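Local coordinates for protein MFP2b (Ascaris suum, PDB 2BJR) that probably enhances polymerization of the major sperm protein (MSP) in the amoeboid motility of nematode sperm and carries a bound zinc ion, at residues N193-F198 with Q270-L275; P210-G215 with D227-L232; C114-P119 with D135-I140. All blocks are in the same frame, centred on the assembly; numbering follows the deposited sequence.

Interaction 1. Residues N193-F198 with Q270-L275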
loop_
_atom_site.group_PDB
_atom_site.type_symbol
_atom_site.label_atom_id
_atom_site.label_comp_id
_atom_site.label_asym_id
_atom_site.label_seq_id
_atom_site.Cartn_x
_atom_site.Cartn_y
_atom_site.Cartn_z
ATOM N N ASN A 193 -1.074 -9.307 1.301
ATOM C CA ASN A 193 -0.236 -8.814 2.394
ATOM C C ASN A 193 -0.837 -7.529 2.898
ATOM O O ASN A 193 -1.268 -6.678 2.104
ATOM C CB ASN A 193 1.174 -8.524 1.902
ATOM C CG ASN A 193 1.900 -9.758 1.401
ATOM O OD1 ASN A 193 2.367 -9.792 0.249
ATOM N ND2 ASN A 193 2.025 -10.772 2.277
ATOM N N GLU A 194 -0.860 -7.378 4.193
ATOM C CA GLU A 194 -1.435 -6.219 4.854
ATOM C C GLU A 194 -0.330 -5.174 5.090
ATOM O O GLU A 194 0.625 -5.425 5.819
ATOM C CB GLU A 194 -2.072 -6.641 6.173
ATOM C CG GLU A 194 -2.764 -5.504 6.907
ATOM C CD GLU A 194 -4.144 -5.186 6.372
ATOM O OE1 GLU A 194 -4.613 -5.873 5.443
ATOM O OE2 GLU A 194 -4.767 -4.257 6.923
ATOM N N TRP A 195 -0.456 -4.012 4.436
ATOM C CA TRP A 195 0.509 -2.920 4.573
ATOM C C TRP A 195 -0.144 -1.687 5.177
ATOM O O TRP A 195 -1.159 -1.236 4.672
ATOM C CB TRP A 195 1.048 -2.562 3.170
ATOM C CG TRP A 195 1.919 -3.634 2.535
ATOM C CD1 TRP A 195 1.546 -4.579 1.620
ATOM C CD2 TRP A 195 3.295 -3.799 2.732
ATOM N NE1 TRP A 195 2.635 -5.304 1.214
ATOM C CE2 TRP A 195 3.722 -4.860 1.909
ATOM C CE3 TRP A 195 4.240 -3.158 3.542
ATOM C CZ2 TRP A 195 5.042 -5.280 1.858
ATOM C CZ3 TRP A 195 5.512 -3.595 3.506
ATOM C CH2 TRP A 195 5.914 -4.638 2.660
ATOM N N ALA A 196 0.424 -1.122 6.241
ATOM C CA ALA A 196 -0.200 -0.024 6.914
ATOM C C ALA A 196 0.610 1.251 6.628
ATOM O O ALA A 196 1.828 1.251 6.631
ATOM C CB ALA A 196 -0.264 -0.295 8.415
ATOM N N ASP A 197 -0.076 2.362 6.429
ATOM C CA ASP A 197 0.578 3.673 6.195
ATOM C C ASP A 197 0.895 4.395 7.489
ATOM O O ASP A 197 0.010 4.554 8.354
ATOM C CB ASP A 197 -0.365 4.549 5.371
ATOM C CG ASP A 197 -0.554 4.006 3.951
ATOM O OD1 ASP A 197 0.403 4.128 3.175
ATOM O OD2 ASP A 197 -1.585 3.399 3.577
ATOM N N PHE A 198 2.144 4.837 7.584
ATOM C CA PHE A 198 2.668 5.643 8.652
ATOM C C PHE A 198 3.730 6.568 8.132
ATOM O O PHE A 198 4.324 6.336 7.088
ATOM C CB PHE A 198 3.317 4.762 9.695
ATOM C CG PHE A 198 2.366 3.996 10.523
ATOM C CD1 PHE A 198 2.037 2.688 10.217
ATOM C CD2 PHE A 198 1.822 4.574 11.678
ATOM C CE1 PHE A 198 1.130 1.952 11.030
ATOM C CE2 PHE A 198 0.925 3.830 12.502
ATOM C CZ PHE A 198 0.588 2.532 12.157
ATOM N N GLN A 270 5.400 2.303 4.347
ATOM C CA GLN A 270 4.351 1.302 4.558
ATOM C C GLN A 270 4.935 0.209 5.456
ATOM O O GLN A 270 6.036 -0.283 5.204
ATOM C CB GLN A 270 3.849 0.749 3.255
ATOM C CG GLN A 270 3.186 1.831 2.382
ATOM C CD GLN A 270 2.715 1.281 1.037
ATOM O OE1 GLN A 270 2.295 0.152 0.967
ATOM N NE2 GLN A 270 2.718 2.121 -0.010
ATOM N N ILE A 271 4.201 -0.134 6.489
ATOM C CA ILE A 271 4.659 -1.139 7.423
ATOM C C ILE A 271 3.878 -2.422 7.229
ATOM O O ILE A 271 2.637 -2.435 7.229
ATOM C CB ILE A 271 4.531 -0.644 8.859
ATOM C CG1 ILE A 271 5.440 0.593 9.107
ATOM C CG2 ILE A 271 4.879 -1.795 9.841
ATOM C CD1 ILE A 271 5.336 1.243 10.484
ATOM N N LEU A 272 4.611 -3.540 7.108
ATOM C CA LEU A 272 3.968 -4.832 6.905
ATOM C C LEU A 272 3.386 -5.335 8.253
ATOM O O LEU A 272 4.052 -5.242 9.276
ATOM C CB LEU A 272 4.979 -5.863 6.327
ATOM C CG LEU A 272 4.408 -7.230 6.021
ATOM C CD1 LEU A 272 3.391 -7.154 4.956
ATOM C CD2 LEU A 272 5.500 -8.165 5.599
ATOM N N TYR A 273 2.149 -5.822 8.218
ATOM C CA TYR A 273 1.479 -6.349 9.391
ATOM C C TYR A 273 1.170 -7.826 9.219
ATOM O O TYR A 273 0.797 -8.267 8.132
ATOM C CB TYR A 273 0.145 -5.652 9.612
ATOM C CG TYR A 273 0.156 -4.323 10.323
ATOM C CD1 TYR A 273 1.302 -3.750 10.834
ATOM C CD2 TYR A 273 -1.041 -3.641 10.489
ATOM C CE1 TYR A 273 1.255 -2.523 11.518
ATOM C CE2 TYR A 273 -1.101 -2.422 11.174
ATOM C CZ TYR A 273 0.040 -1.873 11.687
ATOM O OH TYR A 273 -0.045 -0.671 12.352
ATOM N N GLU A 274 1.313 -8.568 10.311
ATOM C CA GLU A 274 0.871 -9.951 10.382
ATOM C C GLU A 274 -0.539 -9.900 10.925
ATOM O O GLU A 274 -0.781 -9.428 12.066
ATOM C CB GLU A 274 1.779 -10.745 11.336
ATOM C CG GLU A 274 1.435 -12.213 11.482
ATOM C CD GLU A 274 2.549 -12.924 12.237
ATOM O OE1 GLU A 274 2.754 -12.573 13.414
ATOM O OE2 GLU A 274 3.247 -13.779 11.634
ATOM N N LEU A 275 -1.462 -10.378 10.111
ATOM C CA LEU A 275 -2.852 -10.389 10.467
ATOM C C LEU A 275 -3.144 -11.421 11.548
ATOM O O LEU A 275 -2.379 -12.338 11.726
ATOM C CB LEU A 275 -3.657 -10.723 9.249
ATOM C CG LEU A 275 -3.549 -9.614 8.208
ATOM C CD1 LEU A 275 -4.181 -10.089 6.944
ATOM C CD2 LEU A 275 -4.217 -8.334 8.752
HETATM O O HOH W 1 0.080 -9.540 5.944
#

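Interaction 2. Residues P210-G215 with D227-L232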
loop_
_atom_site.group_PDB
_atom_site.type_symbol
_atom_site.label_atom_id
_atom_site.label_comp_id
_atom_site.label_asym_id
_atom_site.label_seq_id
_atom_site.Cartn_x
_atom_site.Cartn_y
_atom_site.Cartn_z
ATOM N N PRO A 210 3.747 -5.540 13.509
ATOM C CA PRO A 210 4.806 -5.480 12.483
ATOM C C PRO A 210 5.573 -6.809 12.439
ATOM O O PRO A 210 5.505 -7.602 13.397
ATOM C CB PRO A 210 5.711 -4.334 12.935
ATOM C CG PRO A 210 5.173 -3.862 14.242
ATOM C CD PRO A 210 3.994 -4.614 14.631
ATOM N N VAL A 211 6.241 -7.061 11.321
ATOM C CA VAL A 211 6.877 -8.311 11.037
ATOM C C VAL A 211 8.363 -8.184 11.291
ATOM O O VAL A 211 9.087 -7.444 10.584
ATOM C CB VAL A 211 6.580 -8.759 9.587
ATOM C CG1 VAL A 211 7.364 -10.018 9.263
ATOM C CG2 VAL A 211 5.032 -8.972 9.363
ATOM N N ARG A 212 8.844 -8.932 12.302
ATOM C CA ARG A 212 10.213 -8.787 12.769
ATOM C C ARG A 212 11.180 -9.666 11.994
ATOM O O ARG A 212 10.857 -10.801 11.683
ATOM C CB ARG A 212 10.310 -9.184 14.243
ATOM C CG ARG A 212 11.697 -8.892 14.837
ATOM C CD ARG A 212 11.697 -8.765 16.360
ATOM N NE ARG A 212 11.048 -9.908 17.009
ATOM C CZ ARG A 212 11.217 -10.278 18.294
ATOM N NH1 ARG A 212 12.084 -9.680 19.067
ATOM N NH2 ARG A 212 10.513 -11.285 18.791
ATOM N N ALA A 213 12.334 -9.124 11.638
ATOM C CA ALA A 213 13.368 -9.823 10.952
ATOM C C ALA A 213 13.644 -11.148 11.679
ATOM O O ALA A 213 13.962 -11.114 12.871
ATOM C CB ALA A 213 14.589 -9.007 10.898
ATOM N N LEU A 214 13.510 -12.271 10.945
ATOM C CA LEU A 214 13.777 -13.625 11.435
ATOM C C LEU A 214 12.873 -14.060 12.592
ATOM O O LEU A 214 13.110 -15.114 13.232
ATOM C CB LEU A 214 15.261 -13.788 11.842
ATOM C CG LEU A 214 16.369 -13.533 10.839
ATOM C CD1 LEU A 214 17.764 -13.918 11.334
ATOM C CD2 LEU A 214 16.019 -14.253 9.537
ATOM N N GLY A 215 11.853 -13.258 12.897
ATOM C CA GLY A 215 11.011 -13.511 14.070
ATOM C C GLY A 215 11.682 -13.420 15.427
ATOM O O GLY A 215 11.225 -14.039 16.398
ATOM N N ASP A 227 16.034 -5.239 17.005
ATOM C CA ASP A 227 14.638 -5.522 16.640
ATOM C C ASP A 227 14.262 -4.623 15.456
ATOM O O ASP A 227 14.019 -3.410 15.583
ATOM C CB ASP A 227 13.703 -5.345 17.826
ATOM C CG ASP A 227 14.011 -6.320 18.934
ATOM O OD1 ASP A 227 14.156 -7.541 18.660
ATOM O OD2 ASP A 227 14.171 -5.940 20.116
ATOM N N GLN A 228 14.257 -5.266 14.297
ATOM C CA GLN A 228 14.076 -4.603 13.019
ATOM C C GLN A 228 12.872 -5.207 12.332
ATOM O O GLN A 228 12.686 -6.396 12.384
ATOM C CB GLN A 228 15.311 -4.830 12.175
ATOM C CG GLN A 228 16.547 -4.151 12.681
ATOM C CD GLN A 228 17.844 -4.648 12.039
ATOM O OE1 GLN A 228 17.861 -5.096 10.876
ATOM N NE2 GLN A 228 18.928 -4.562 12.781
ATOM N N TYR A 229 12.060 -4.384 11.688
ATOM C CA TYR A 229 10.812 -4.819 11.128
ATOM C C TYR A 229 10.687 -4.358 9.685
ATOM O O TYR A 229 11.327 -3.413 9.279
ATOM C CB TYR A 229 9.639 -4.272 11.907
ATOM C CG TYR A 229 9.670 -4.599 13.409
ATOM C CD1 TYR A 229 10.463 -3.837 14.289
ATOM C CD2 TYR A 229 8.924 -5.639 13.923
ATOM C CE1 TYR A 229 10.471 -4.087 15.653
ATOM C CE2 TYR A 229 8.979 -5.928 15.295
ATOM C CZ TYR A 229 9.725 -5.099 16.139
ATOM O OH TYR A 229 9.793 -5.347 17.488
ATOM N N VAL A 230 9.907 -5.100 8.904
ATOM C CA VAL A 230 9.791 -4.855 7.471
ATOM C C VAL A 230 8.976 -3.600 7.125
ATOM O O VAL A 230 7.861 -3.420 7.593
ATOM C CB VAL A 230 9.108 -6.051 6.823
ATOM C CG1 VAL A 230 8.873 -5.769 5.275
ATOM C CG2 VAL A 230 9.964 -7.294 6.985
ATOM N N ALA A 231 9.538 -2.764 6.264
ATOM C CA ALA A 231 8.861 -1.564 5.773
ATOM C C ALA A 231 9.230 -1.390 4.316
ATOM O O ALA A 231 10.278 -1.892 3.866
ATOM C CB ALA A 231 9.304 -0.381 6.581
ATOM N N LEU A 232 8.358 -0.664 3.598
ATOM C CA LEU A 232 8.481 -0.331 2.203
ATOM C C LEU A 232 8.456 1.167 1.996
ATOM O O LEU A 232 7.677 1.874 2.622
ATOM C CB LEU A 232 7.329 -0.936 1.452
ATOM C CG LEU A 232 7.074 -0.608 -0.017
ATOM C CD1 LEU A 232 8.133 -1.235 -0.845
ATOM C CD2 LEU A 232 5.665 -1.021 -0.426
HETATM O O HOH W 2 6.717 -4.774 9.707
#

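Interaction 3. Residues C114-P119 with D135-I140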
loop_
_atom_site.group_PDB
_atom_site.type_symbol
_atom_site.label_atom_id
_atom_site.label_comp_id
_atom_site.label_asym_id
_atom_site.label_seq_id
_atom_site.Cartn_x
_atom_site.Cartn_y
_atom_site.Cartn_z
ATOM N N CYS A 114 -18.082 13.500 -4.899
ATOM C CA CYS A 114 -17.933 14.949 -4.656
ATOM C C CYS A 114 -18.551 15.647 -5.831
ATOM O O CYS A 114 -18.068 15.560 -6.945
ATOM C CB CYS A 114 -16.483 15.364 -4.469
ATOM S SG CYS A 114 -15.594 14.473 -3.177
ATOM N N GLY A 115 -19.704 16.251 -5.615
ATOM C CA GLY A 115 -20.431 16.852 -6.722
ATOM C C GLY A 115 -20.757 15.793 -7.750
ATOM O O GLY A 115 -21.283 14.719 -7.439
ATOM N N ASP A 116 -20.374 16.015 -8.978
ATOM C CA ASP A 116 -20.690 15.037 -10.007
ATOM C C ASP A 116 -19.529 14.041 -10.260
ATOM O O ASP A 116 -19.639 13.223 -11.132
ATOM C CB ASP A 116 -21.026 15.729 -11.326
ATOM C CG ASP A 116 -22.469 16.274 -11.376
ATOM O OD1 ASP A 116 -23.377 15.767 -10.693
ATOM O OD2 ASP A 116 -22.762 17.170 -12.171
ATOM N N SER A 117 -18.465 14.111 -9.475
ATOM C CA SER A 117 -17.295 13.271 -9.724
ATOM C C SER A 117 -17.282 12.149 -8.699
ATOM O O SER A 117 -17.535 12.373 -7.499
ATOM C CB SER A 117 -16.047 14.091 -9.645
ATOM O OG SER A 117 -14.865 13.302 -9.593
ATOM N N PHE A 118 -16.973 10.945 -9.165
ATOM C CA PHE A 118 -16.643 9.886 -8.232
ATOM C C PHE A 118 -15.434 9.083 -8.669
ATOM O O PHE A 118 -15.216 8.890 -9.873
ATOM C CB PHE A 118 -17.780 8.971 -7.994
ATOM C CG PHE A 118 -18.393 8.413 -9.191
ATOM C CD1 PHE A 118 -18.153 7.100 -9.566
ATOM C CD2 PHE A 118 -19.346 9.137 -9.892
ATOM C CE1 PHE A 118 -18.797 6.551 -10.672
ATOM C CE2 PHE A 118 -19.975 8.595 -10.999
ATOM C CZ PHE A 118 -19.721 7.316 -11.385
ATOM N N PRO A 119 -14.645 8.641 -7.714
ATOM C CA PRO A 119 -13.505 7.777 -8.058
ATOM C C PRO A 119 -13.923 6.507 -8.761
ATOM O O PRO A 119 -14.983 5.927 -8.430
ATOM C CB PRO A 119 -12.882 7.477 -6.703
ATOM C CG PRO A 119 -13.331 8.600 -5.821
ATOM C CD PRO A 119 -14.712 8.933 -6.265
ATOM N N ASP A 135 -17.758 10.968 -14.400
ATOM C CA ASP A 135 -18.654 12.145 -14.317
ATOM C C ASP A 135 -20.067 11.624 -14.312
ATOM O O ASP A 135 -20.505 10.906 -15.218
ATOM C CB ASP A 135 -18.422 13.069 -15.485
ATOM C CG ASP A 135 -19.287 14.317 -15.417
ATOM O OD1 ASP A 135 -20.491 14.248 -15.641
ATOM O OD2 ASP A 135 -18.829 15.408 -15.166
ATOM N N ASN A 136 -20.792 11.986 -13.272
ATOM C CA ASN A 136 -22.161 11.562 -13.113
ATOM C C ASN A 136 -23.094 11.980 -14.249
ATOM O O ASN A 136 -24.025 11.294 -14.550
ATOM C CB ASN A 136 -22.732 12.155 -11.830
ATOM C CG ASN A 136 -24.027 11.563 -11.491
ATOM O OD1 ASN A 136 -24.179 10.330 -11.535
ATOM N ND2 ASN A 136 -25.007 12.412 -11.207
ATOM N N LYS A 137 -22.826 13.098 -14.858
ATOM C CA LYS A 137 -23.715 13.590 -15.921
ATOM C C LYS A 137 -23.422 12.883 -17.256
ATOM O O LYS A 137 -24.345 12.364 -17.897
ATOM C CB LYS A 137 -23.593 15.104 -16.085
ATOM C CG LYS A 137 -23.765 15.958 -14.828
ATOM C CD LYS A 137 -23.372 17.447 -15.132
ATOM C CE LYS A 137 -24.301 18.506 -14.426
ATOM N NZ LYS A 137 -23.546 19.721 -13.899
ATOM N N THR A 138 -22.150 12.830 -17.662
ATOM C CA THR A 138 -21.819 12.244 -18.970
ATOM C C THR A 138 -21.606 10.750 -18.943
ATOM O O THR A 138 -21.625 10.134 -20.001
ATOM C CB THR A 138 -20.550 12.856 -19.558
ATOM O OG1 THR A 138 -19.461 12.704 -18.615
ATOM C CG2 THR A 138 -20.712 14.353 -19.775
ATOM N N GLU A 139 -21.418 10.170 -17.757
ATOM C CA GLU A 139 -21.025 8.770 -17.584
ATOM C C GLU A 139 -19.749 8.406 -18.391
ATOM O O GLU A 139 -19.634 7.301 -18.906
ATOM C CB GLU A 139 -22.168 7.828 -17.932
ATOM C CG GLU A 139 -23.505 8.380 -17.428
ATOM C CD GLU A 139 -24.629 7.381 -17.345
ATOM O OE1 GLU A 139 -24.479 6.192 -17.669
ATOM O OE2 GLU A 139 -25.697 7.823 -16.931
ATOM N N ILE A 140 -18.814 9.341 -18.458
ATOM C CA ILE A 140 -17.500 9.101 -19.042
ATOM C C ILE A 140 -16.535 8.995 -17.877
ATOM O O ILE A 140 -16.567 9.821 -16.951
ATOM C CB ILE A 140 -17.085 10.232 -19.972
ATOM C CG1 ILE A 140 -18.012 10.275 -21.180
ATOM C CG2 ILE A 140 -15.631 10.103 -20.427
ATOM C CD1 ILE A 140 -17.811 11.485 -21.971
#

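Interaction 1. Residues N193-F198 with Q270-L275
Two antiparallel strands, 194-198 and 270-274, pair here with their short axes at 142°, and each face of the ladder has its own aromatic-on-aliphatic packing. On the face carrying Trp195 and Leu272, which form a non-hydrogen-bonded pair, the indole, its CG anti to the carbonyl carbon (chi1 -68°), turns one face to Leu272. Leu272 CD1 sits over the six-membered ring of Trp195, 3.9 Å from the centroid and 13° off the normal, a CH-pi contact. Its CB packs on CZ3 of the same ring. Gln270 crosses Trp195 at about a right angle, its amide plane nearly perpendicular to the indole; Gln31 and Lys26 bind its OE1. On the other face the Tyr273 ring lies under Ala196, whose CB stands 3.8 Å from the ring centroid, displaced toward the rim. Tyr273 then presents its OH to the ring edge of Phe198, 3.2 Å from CE1, while Ile271 CD1 meets Phe198 CD1 at 3.6 Å. Beneath these layers the backbone of Ala196 and Ile271 closes a reciprocal pair, with Ala196 N to Ile271 O and Ile271 N to Ala196 O both 2.8 Å, and Tyr273 N donates to Glu194 O at 2.9 Å. Farther along, a water accepts from Glu194 N and donates to Tyr273 O. CH-pi and apolar contacts thus line both faces, whereas 270-274 bonds by its backbone to 194-198 on one edge and to 229-235 on the other.

Interaction 2. Residues P210-G215 with D227-L232
A single beta bridge, Arg212 with Tyr229, joins the irregular segment 210-215 to the start of strand 229-235, in an antiparallel sheet of the second cytosolic motility protein region. Two backbone bonds make it. Ala213 N points almost straight at Gln228 O, 2.8 Å away, nearly along the C=O axis, and Val230 N reaches Val211 O at 3.0 Å within the carbonyl plane. Where the segments diverge, water takes over: it accepts from Val211 N and donates to Val230 O, which also faces Leu272 N of the neighbouring strand. Arg212 O is used locally, accepting from Gly215 N across the tight bend that follows. Gln228 turns its amide elsewhere, with NE2 donating to Asn225 O and Thr220 OG1, and OE1 accepting from Leu325 N. Beside this network lies the ring of Tyr229. Pro210 CB touches its CD2 at 3.6 Å, Arg212 CG rests over one face, and Trp204 meets the ring edge-to-face. The arginine chain, CG anti to the backbone N, runs alongside the tyrosine and bends at chi3 (52°), which leaves the guanidinium only 10° from parallel with the ring. That bend delivers NH1 to a carboxylate already held by Ser217 OG: Arg212 NH1 forms a hydrogen-bonded salt bridge, 3.0 Å, with Asp227 OD1, which sits in the guanidinium plane while NH1 comes from above the carboxylate plane.

Interaction 3. Residues C114-P119 with D135-I140
At the centre of this surface contact one short backbone bond ties a tight turn to a neighbouring loop: Asn136 N donates to Asp116 O at 2.7 Å, nearly straight and in the carbonyl plane. Asp135 CA adds a CA-H...O contact to the same oxygen. The side chain of Asp116 also points toward the loop, its CG anti to the carbonyl carbon, and crosses Lys137 at about a right angle. Lys137 curls past it, bent at both chi3 and chi4, so that CD comes within 3.0 Å of Asp116 OD2 and NZ forms a salt bridge to that oxygen at 3.2 Å. The other oxygen, OD1, has a long and weak ion pair with Arg113. Asp135 OD1, a like charge, is 5.1 Å from Asp116 OD2; Lys137 NZ probably offsets the charge on Asp116, and two backbone N-H donors that on Asp135. Below the bond, Phe118 takes the crowded rotamer, CG between the backbone N and the carbonyl carbon (chi1 53°), which brings CE2 to 4.2 Å from Asn136 N.

A second shell sets both partners in place. Ser117 and Asp135 form an antiparallel non-hydrogen-bonded pair, and Phe118 bonds Ala134 through the backbone. On one side, Cys114 and Ser117 exchange two backbone bonds that close a type II' turn, with Gly115 at positive phi and Asp116 at the turn's third position. On the other, Asp135 OD1 accepts from Lys137 N at 2.7 Å and from Thr138 N at 3.0 Å, fixing the helical bend that carries Asn136 and Lys137. Asp135 O takes Glu139 N, and Asp135 N reaches Ile140 O. The whole is a beta-hairpin connection, 130-135 to 140-145, its loop shaped by an Asx turn and lying beside the type II' turn before edge strand 117-122.

In the fold
Along the chain interaction 3 comes first and closes before interaction 1 opens; interaction 2 is nested inside the loop that interaction 1 closes. Interactions 1 and 2, with centres about 11 Å apart, share one antiparallel sheet: strand 268-274 lies between 194-199 and 229-235, and Gln270 O probably accepts from Leu232 N at 2.8 Å, while Trp195 packs on Leu232. Interaction 3 belongs to another sheet in the first cytosolic motility protein range, its centre about 32 Å from that of interaction 1 and 42 Å from that of interaction 2, on the opposite side of the chain's centre from interaction 2. The protein thus builds its two related regions from separate antiparallel sheets.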